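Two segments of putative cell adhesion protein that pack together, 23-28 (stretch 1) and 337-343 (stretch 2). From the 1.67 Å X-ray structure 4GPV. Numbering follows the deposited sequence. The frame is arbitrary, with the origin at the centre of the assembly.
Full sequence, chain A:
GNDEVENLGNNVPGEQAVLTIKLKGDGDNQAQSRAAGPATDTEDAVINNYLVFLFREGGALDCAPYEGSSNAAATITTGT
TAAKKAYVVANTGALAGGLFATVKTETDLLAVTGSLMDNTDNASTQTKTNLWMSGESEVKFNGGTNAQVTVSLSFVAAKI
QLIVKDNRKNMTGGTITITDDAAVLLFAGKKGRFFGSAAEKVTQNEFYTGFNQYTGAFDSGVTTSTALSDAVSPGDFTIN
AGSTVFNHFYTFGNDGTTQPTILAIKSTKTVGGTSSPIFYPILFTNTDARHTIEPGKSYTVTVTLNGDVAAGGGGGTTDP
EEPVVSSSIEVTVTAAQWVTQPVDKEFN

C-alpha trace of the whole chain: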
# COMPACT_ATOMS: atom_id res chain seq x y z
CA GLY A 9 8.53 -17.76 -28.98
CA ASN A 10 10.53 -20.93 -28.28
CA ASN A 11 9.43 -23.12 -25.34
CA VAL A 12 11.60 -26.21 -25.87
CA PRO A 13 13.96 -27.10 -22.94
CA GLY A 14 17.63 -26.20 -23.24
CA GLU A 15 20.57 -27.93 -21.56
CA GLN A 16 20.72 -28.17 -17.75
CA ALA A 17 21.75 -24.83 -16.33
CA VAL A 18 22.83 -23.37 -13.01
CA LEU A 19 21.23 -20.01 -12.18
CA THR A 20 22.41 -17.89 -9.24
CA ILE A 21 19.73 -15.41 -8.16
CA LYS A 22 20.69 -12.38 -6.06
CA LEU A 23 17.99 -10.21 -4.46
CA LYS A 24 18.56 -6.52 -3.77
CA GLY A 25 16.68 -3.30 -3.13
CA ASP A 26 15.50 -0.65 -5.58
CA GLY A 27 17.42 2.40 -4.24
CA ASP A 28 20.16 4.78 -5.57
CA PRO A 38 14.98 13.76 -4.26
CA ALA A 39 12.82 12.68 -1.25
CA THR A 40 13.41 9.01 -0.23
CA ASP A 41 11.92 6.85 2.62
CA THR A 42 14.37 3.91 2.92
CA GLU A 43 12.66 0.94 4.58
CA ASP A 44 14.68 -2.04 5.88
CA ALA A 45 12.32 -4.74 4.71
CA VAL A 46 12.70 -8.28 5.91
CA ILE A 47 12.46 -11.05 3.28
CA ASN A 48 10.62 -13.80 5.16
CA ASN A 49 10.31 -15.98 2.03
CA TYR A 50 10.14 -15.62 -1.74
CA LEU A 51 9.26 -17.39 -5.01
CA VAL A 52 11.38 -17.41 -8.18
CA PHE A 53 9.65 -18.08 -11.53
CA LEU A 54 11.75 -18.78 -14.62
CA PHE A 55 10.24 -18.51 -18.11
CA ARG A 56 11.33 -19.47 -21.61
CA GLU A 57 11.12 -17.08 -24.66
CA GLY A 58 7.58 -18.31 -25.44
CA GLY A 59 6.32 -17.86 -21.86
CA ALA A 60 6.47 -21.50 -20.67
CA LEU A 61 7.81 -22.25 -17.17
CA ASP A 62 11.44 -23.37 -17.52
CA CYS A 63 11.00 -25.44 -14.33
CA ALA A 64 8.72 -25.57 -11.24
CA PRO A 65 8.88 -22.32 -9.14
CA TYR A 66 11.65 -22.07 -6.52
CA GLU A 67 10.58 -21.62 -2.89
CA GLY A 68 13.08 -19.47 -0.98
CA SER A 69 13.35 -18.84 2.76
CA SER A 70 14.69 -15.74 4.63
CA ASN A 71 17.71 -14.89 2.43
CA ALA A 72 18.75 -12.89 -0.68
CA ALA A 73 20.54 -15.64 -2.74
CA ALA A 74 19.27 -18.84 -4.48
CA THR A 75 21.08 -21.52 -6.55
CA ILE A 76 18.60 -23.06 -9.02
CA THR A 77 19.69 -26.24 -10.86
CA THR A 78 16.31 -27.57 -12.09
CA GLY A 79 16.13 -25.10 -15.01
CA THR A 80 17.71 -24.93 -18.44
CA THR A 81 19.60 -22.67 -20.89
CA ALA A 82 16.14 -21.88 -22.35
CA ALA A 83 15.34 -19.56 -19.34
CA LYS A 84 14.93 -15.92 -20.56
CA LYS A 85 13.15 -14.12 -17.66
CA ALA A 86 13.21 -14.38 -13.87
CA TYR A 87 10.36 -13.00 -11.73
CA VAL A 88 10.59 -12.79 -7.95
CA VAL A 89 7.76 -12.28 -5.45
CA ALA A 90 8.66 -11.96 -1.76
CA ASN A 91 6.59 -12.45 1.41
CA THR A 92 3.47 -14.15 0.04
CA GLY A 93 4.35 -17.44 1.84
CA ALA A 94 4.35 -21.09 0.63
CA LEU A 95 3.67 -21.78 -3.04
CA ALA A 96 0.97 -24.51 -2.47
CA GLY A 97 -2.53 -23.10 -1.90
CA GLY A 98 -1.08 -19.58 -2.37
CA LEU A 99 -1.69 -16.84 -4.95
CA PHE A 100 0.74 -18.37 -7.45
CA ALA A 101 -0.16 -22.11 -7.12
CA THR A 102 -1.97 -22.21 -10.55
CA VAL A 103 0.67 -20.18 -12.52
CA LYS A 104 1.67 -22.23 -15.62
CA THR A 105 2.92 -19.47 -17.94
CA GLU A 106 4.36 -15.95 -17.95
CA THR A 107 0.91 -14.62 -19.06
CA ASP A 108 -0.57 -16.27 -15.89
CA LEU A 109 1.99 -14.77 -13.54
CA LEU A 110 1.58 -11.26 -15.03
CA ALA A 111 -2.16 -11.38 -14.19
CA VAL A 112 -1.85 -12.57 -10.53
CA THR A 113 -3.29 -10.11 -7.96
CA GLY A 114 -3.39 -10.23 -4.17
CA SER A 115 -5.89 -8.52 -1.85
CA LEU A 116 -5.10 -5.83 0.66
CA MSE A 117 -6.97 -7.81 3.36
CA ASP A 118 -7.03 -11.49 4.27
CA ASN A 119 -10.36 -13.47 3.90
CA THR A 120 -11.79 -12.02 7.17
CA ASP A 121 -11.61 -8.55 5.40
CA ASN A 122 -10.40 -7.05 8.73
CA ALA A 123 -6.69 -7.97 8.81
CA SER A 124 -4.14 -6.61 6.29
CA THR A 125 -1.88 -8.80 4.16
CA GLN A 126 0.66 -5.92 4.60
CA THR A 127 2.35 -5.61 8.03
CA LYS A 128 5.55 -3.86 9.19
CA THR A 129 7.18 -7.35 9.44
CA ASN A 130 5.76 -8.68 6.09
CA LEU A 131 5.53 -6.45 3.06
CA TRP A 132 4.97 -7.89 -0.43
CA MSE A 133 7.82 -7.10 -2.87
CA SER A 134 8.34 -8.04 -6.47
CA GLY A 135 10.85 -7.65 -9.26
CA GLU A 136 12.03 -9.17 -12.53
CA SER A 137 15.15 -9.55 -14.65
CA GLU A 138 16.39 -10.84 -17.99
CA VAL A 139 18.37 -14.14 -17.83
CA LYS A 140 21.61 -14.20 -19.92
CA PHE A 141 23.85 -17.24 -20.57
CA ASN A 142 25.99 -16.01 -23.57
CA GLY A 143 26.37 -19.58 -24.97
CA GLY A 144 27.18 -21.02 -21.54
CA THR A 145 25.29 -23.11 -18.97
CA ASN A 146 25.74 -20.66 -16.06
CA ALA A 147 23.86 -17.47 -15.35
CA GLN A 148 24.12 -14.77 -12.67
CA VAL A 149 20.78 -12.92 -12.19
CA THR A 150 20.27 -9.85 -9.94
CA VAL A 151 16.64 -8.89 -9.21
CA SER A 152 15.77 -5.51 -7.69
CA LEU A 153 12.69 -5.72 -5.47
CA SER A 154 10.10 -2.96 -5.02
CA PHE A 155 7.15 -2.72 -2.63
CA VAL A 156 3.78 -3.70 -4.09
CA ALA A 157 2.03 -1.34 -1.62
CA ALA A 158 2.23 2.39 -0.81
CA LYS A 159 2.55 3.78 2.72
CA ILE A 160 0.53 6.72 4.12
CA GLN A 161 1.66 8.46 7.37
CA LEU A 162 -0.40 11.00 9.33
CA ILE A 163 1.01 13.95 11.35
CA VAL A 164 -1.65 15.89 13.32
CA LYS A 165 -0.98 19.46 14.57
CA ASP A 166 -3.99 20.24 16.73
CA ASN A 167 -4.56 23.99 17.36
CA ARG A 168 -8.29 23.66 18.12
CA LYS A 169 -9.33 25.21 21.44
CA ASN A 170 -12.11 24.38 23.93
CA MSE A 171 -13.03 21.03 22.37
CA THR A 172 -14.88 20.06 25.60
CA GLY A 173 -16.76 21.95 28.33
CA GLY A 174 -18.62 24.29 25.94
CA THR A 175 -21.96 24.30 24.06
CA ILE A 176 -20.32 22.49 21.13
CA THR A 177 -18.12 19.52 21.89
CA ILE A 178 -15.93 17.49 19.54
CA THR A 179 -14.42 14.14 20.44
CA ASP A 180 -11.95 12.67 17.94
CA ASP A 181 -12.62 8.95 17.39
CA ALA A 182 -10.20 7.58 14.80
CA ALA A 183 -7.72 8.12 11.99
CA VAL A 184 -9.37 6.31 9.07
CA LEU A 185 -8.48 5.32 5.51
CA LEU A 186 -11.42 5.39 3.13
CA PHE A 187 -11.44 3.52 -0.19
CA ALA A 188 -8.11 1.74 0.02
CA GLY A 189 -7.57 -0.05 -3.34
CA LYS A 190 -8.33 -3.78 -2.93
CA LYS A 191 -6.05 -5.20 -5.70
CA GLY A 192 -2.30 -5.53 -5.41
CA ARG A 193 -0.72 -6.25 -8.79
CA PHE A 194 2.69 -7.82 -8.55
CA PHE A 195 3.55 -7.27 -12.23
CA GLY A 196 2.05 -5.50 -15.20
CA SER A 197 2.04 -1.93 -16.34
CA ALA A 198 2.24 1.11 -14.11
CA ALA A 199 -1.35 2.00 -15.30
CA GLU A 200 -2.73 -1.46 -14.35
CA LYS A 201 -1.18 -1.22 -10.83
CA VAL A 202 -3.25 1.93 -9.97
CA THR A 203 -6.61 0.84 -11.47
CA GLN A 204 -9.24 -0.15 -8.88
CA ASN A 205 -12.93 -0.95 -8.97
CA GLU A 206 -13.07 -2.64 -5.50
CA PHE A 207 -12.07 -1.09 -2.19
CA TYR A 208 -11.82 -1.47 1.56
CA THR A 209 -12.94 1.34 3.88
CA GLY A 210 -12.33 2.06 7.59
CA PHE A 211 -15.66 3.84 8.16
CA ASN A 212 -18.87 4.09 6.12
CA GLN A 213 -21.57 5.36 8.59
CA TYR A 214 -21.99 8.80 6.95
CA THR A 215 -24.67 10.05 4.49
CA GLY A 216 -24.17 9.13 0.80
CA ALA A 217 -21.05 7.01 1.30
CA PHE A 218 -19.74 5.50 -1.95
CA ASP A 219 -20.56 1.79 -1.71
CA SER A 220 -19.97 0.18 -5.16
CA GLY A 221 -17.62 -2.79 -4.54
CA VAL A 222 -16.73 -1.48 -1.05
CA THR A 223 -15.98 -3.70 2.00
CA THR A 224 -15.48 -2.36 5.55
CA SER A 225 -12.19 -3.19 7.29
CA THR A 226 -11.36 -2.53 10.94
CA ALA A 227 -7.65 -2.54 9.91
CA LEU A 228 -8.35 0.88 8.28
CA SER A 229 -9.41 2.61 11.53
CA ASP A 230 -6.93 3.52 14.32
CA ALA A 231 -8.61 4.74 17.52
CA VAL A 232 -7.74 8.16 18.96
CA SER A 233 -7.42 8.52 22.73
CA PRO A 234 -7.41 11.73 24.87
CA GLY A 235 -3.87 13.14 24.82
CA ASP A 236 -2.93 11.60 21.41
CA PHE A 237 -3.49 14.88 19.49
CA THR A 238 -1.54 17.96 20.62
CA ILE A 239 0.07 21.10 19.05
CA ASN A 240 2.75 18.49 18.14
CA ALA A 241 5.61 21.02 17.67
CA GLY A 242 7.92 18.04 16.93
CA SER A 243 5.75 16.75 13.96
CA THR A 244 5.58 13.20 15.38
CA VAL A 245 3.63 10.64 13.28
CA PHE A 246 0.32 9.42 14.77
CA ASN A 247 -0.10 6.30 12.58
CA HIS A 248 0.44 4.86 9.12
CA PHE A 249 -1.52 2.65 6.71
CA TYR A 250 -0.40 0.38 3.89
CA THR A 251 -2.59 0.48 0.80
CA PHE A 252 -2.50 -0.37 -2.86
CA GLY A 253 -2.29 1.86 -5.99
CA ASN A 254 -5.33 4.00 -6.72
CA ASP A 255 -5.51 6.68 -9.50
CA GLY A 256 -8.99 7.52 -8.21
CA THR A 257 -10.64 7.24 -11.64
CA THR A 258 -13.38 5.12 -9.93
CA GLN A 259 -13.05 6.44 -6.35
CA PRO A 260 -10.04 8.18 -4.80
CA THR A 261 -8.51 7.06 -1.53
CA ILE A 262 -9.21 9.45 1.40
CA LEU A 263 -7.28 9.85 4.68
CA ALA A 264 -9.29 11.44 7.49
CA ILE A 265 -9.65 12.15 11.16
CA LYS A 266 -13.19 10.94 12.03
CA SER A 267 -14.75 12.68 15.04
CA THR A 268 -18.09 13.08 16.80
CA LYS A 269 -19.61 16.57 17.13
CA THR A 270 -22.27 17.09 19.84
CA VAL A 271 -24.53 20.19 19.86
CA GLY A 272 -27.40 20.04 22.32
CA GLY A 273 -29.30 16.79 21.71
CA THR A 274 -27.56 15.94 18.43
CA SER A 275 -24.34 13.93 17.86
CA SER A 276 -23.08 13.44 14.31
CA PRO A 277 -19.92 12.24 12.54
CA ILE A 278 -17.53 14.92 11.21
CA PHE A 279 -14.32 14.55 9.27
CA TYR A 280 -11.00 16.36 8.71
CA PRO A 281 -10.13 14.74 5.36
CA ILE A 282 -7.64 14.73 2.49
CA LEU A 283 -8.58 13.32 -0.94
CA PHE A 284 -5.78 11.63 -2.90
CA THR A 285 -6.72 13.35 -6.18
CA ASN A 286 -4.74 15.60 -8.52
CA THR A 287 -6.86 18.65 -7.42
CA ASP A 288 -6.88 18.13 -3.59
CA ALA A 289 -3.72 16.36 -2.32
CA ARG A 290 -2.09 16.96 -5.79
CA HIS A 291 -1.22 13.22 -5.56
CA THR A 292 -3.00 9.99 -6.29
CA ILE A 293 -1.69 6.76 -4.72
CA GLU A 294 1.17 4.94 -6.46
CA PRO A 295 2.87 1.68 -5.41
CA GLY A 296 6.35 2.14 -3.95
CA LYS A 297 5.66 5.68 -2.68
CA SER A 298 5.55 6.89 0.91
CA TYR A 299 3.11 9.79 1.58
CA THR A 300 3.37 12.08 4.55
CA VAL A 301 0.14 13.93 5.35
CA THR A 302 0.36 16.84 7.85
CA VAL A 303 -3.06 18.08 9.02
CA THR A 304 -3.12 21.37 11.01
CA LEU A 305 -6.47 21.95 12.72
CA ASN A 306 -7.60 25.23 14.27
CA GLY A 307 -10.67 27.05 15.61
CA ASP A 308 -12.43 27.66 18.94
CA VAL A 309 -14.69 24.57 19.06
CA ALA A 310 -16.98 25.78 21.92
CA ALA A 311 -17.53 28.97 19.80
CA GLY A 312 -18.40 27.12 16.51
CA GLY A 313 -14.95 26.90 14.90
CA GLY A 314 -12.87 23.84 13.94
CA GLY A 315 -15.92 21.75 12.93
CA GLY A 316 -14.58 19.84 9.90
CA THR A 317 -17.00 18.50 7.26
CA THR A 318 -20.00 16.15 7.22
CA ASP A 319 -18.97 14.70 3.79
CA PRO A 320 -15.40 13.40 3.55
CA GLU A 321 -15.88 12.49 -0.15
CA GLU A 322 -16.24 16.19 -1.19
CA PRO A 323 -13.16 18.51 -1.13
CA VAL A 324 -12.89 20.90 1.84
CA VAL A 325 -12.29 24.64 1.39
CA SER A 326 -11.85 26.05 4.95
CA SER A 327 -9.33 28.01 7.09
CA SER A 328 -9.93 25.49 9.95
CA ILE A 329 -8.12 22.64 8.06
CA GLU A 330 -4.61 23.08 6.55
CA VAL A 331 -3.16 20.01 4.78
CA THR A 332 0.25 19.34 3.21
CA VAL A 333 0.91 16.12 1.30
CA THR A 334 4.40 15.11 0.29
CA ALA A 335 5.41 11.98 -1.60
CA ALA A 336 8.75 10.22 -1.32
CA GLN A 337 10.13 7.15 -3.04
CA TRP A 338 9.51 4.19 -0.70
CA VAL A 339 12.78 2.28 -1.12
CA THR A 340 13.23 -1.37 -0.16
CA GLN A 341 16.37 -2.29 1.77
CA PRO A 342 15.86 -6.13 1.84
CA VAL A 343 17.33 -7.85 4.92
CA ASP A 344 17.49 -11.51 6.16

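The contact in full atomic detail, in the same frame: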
# COMPACT_ATOMS: atom_id res chain seq x y z
N LEU A 23 19.07 -11.18 -4.70
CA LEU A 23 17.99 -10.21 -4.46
C LEU A 23 18.56 -8.95 -3.85
O LEU A 23 19.44 -9.02 -3.00
CB LEU A 23 16.89 -10.77 -3.55
CG LEU A 23 16.33 -12.15 -3.94
CD1 LEU A 23 15.32 -12.62 -2.91
CD2 LEU A 23 15.72 -12.14 -5.35
N LYS A 24 18.07 -7.80 -4.31
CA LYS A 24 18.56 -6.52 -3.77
C LYS A 24 17.44 -5.52 -3.77
O LYS A 24 16.35 -5.83 -4.28
CB LYS A 24 19.79 -6.01 -4.55
CG LYS A 24 19.50 -5.49 -5.95
CD LYS A 24 20.74 -4.83 -6.61
CE LYS A 24 20.91 -3.35 -6.33
NZ LYS A 24 19.88 -2.53 -7.01
N GLY A 25 17.69 -4.35 -3.20
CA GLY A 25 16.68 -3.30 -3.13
C GLY A 25 16.56 -2.51 -4.41
O GLY A 25 17.22 -2.83 -5.40
N ASP A 26 15.71 -1.45 -4.37
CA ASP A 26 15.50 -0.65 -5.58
C ASP A 26 15.98 0.82 -5.43
O ASP A 26 15.57 1.69 -6.21
CB ASP A 26 14.01 -0.68 -5.95
CG ASP A 26 13.06 -0.09 -4.92
OD1 ASP A 26 13.50 0.17 -3.77
OD2 ASP A 26 11.87 0.08 -5.24
N GLY A 27 16.88 1.07 -4.50
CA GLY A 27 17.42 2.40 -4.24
C GLY A 27 18.62 2.79 -5.07
O GLY A 27 19.19 1.96 -5.81
N ASP A 28 19.03 4.08 -4.92
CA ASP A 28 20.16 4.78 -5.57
C ASP A 28 19.94 4.89 -7.07
O ASP A 28 19.39 5.89 -7.53
CB ASP A 28 21.51 4.11 -5.27
N GLN A 337 9.95 8.51 -2.55
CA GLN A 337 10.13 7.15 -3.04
C GLN A 337 10.22 6.24 -1.82
O GLN A 337 10.97 6.56 -0.88
CB GLN A 337 11.42 7.04 -3.89
CG GLN A 337 11.37 7.84 -5.20
CD GLN A 337 10.32 7.41 -6.21
OE1 GLN A 337 9.83 8.22 -6.99
NE2 GLN A 337 9.98 6.12 -6.28
N TRP A 338 9.45 5.15 -1.79
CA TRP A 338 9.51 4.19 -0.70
C TRP A 338 10.46 3.09 -1.15
O TRP A 338 10.14 2.32 -2.05
CB TRP A 338 8.10 3.66 -0.37
CG TRP A 338 8.00 2.87 0.91
CD1 TRP A 338 8.78 3.00 2.02
CD2 TRP A 338 6.95 1.96 1.25
NE1 TRP A 338 8.36 2.12 2.99
CE2 TRP A 338 7.22 1.49 2.56
CE3 TRP A 338 5.86 1.42 0.55
CZ2 TRP A 338 6.42 0.53 3.20
CZ3 TRP A 338 5.07 0.45 1.18
CH2 TRP A 338 5.33 0.05 2.50
N VAL A 339 11.70 3.14 -0.66
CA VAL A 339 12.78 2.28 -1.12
C VAL A 339 12.91 1.05 -0.22
O VAL A 339 12.94 1.16 1.00
CB VAL A 339 14.08 3.13 -1.14
CG1 VAL A 339 15.34 2.27 -1.34
CG2 VAL A 339 14.01 4.21 -2.21
N THR A 340 13.02 -0.12 -0.86
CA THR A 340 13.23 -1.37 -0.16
C THR A 340 14.71 -1.47 0.20
O THR A 340 15.58 -1.17 -0.64
CB THR A 340 12.86 -2.59 -1.04
OG1 THR A 340 13.70 -2.55 -2.19
CG2 THR A 340 11.41 -2.59 -1.48
N GLN A 341 14.99 -1.95 1.39
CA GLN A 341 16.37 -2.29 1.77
C GLN A 341 16.25 -3.73 2.30
O GLN A 341 16.13 -3.90 3.52
CB GLN A 341 16.96 -1.25 2.75
CG GLN A 341 18.48 -1.25 2.77
CD GLN A 341 19.05 0.12 3.10
OE1 GLN A 341 18.85 0.66 4.19
NE2 GLN A 341 19.78 0.70 2.16
N PRO A 342 16.10 -4.74 1.39
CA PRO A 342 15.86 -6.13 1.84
C PRO A 342 16.92 -6.66 2.79
O PRO A 342 18.11 -6.50 2.55
CB PRO A 342 15.84 -6.93 0.53
CG PRO A 342 15.45 -5.94 -0.51
CD PRO A 342 16.18 -4.69 -0.08
N VAL A 343 16.46 -7.25 3.90
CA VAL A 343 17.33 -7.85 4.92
C VAL A 343 16.86 -9.30 5.22
O VAL A 343 15.72 -9.67 4.90
CB VAL A 343 17.45 -6.98 6.22
CG1 VAL A 343 18.23 -5.69 5.95
CG2 VAL A 343 16.08 -6.67 6.84
O HOH W 1 9.79 0.08 -3.47
O HOH W 2 11.19 3.31 -4.91
O HOH W 3 17.89 -0.04 -1.79

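The contact is a small, partly water-mediated junction in which D26, in the loop that follows strand 23-24, bonds to the edge of strand 337-343 while two glycines let the backbones come close. The touching parts run roughly antiparallel, their end-to-end directions 154° apart, and 267 Å² is buried in total. No direct backbone-to-backbone N-H...O hydrogen bond links them; the D26 carboxylate takes that role instead. Its side chain, with chi1 in the p rotamer, places OD1 3.0 Å from T340 N, in good line to accept the amide hydrogen. In return, D26 N donates a weak hydrogen bond to T340 OG1 (3.2 Å, 130° at the hydrogen), so the two residues are joined twice.

G25 lies against T340 and P342. Its CA is 3.5 Å from T340 O in a CA-H...O contact and 3.4 Å from P342 CD; a CB here would clash with T340 O. G27 packs its CA 3.6 Å from V339 CG1, where a CB would again collide.

Water completes the polar pairing. One molecule donates to both D26 OD2 and W338 O, at 2.7 Å each, spanning two acceptors that could not bond directly. Another accepts from G27 N (3.1 Å) and donates to T340 O (2.8 Å), bridging backbone groups too far apart to meet.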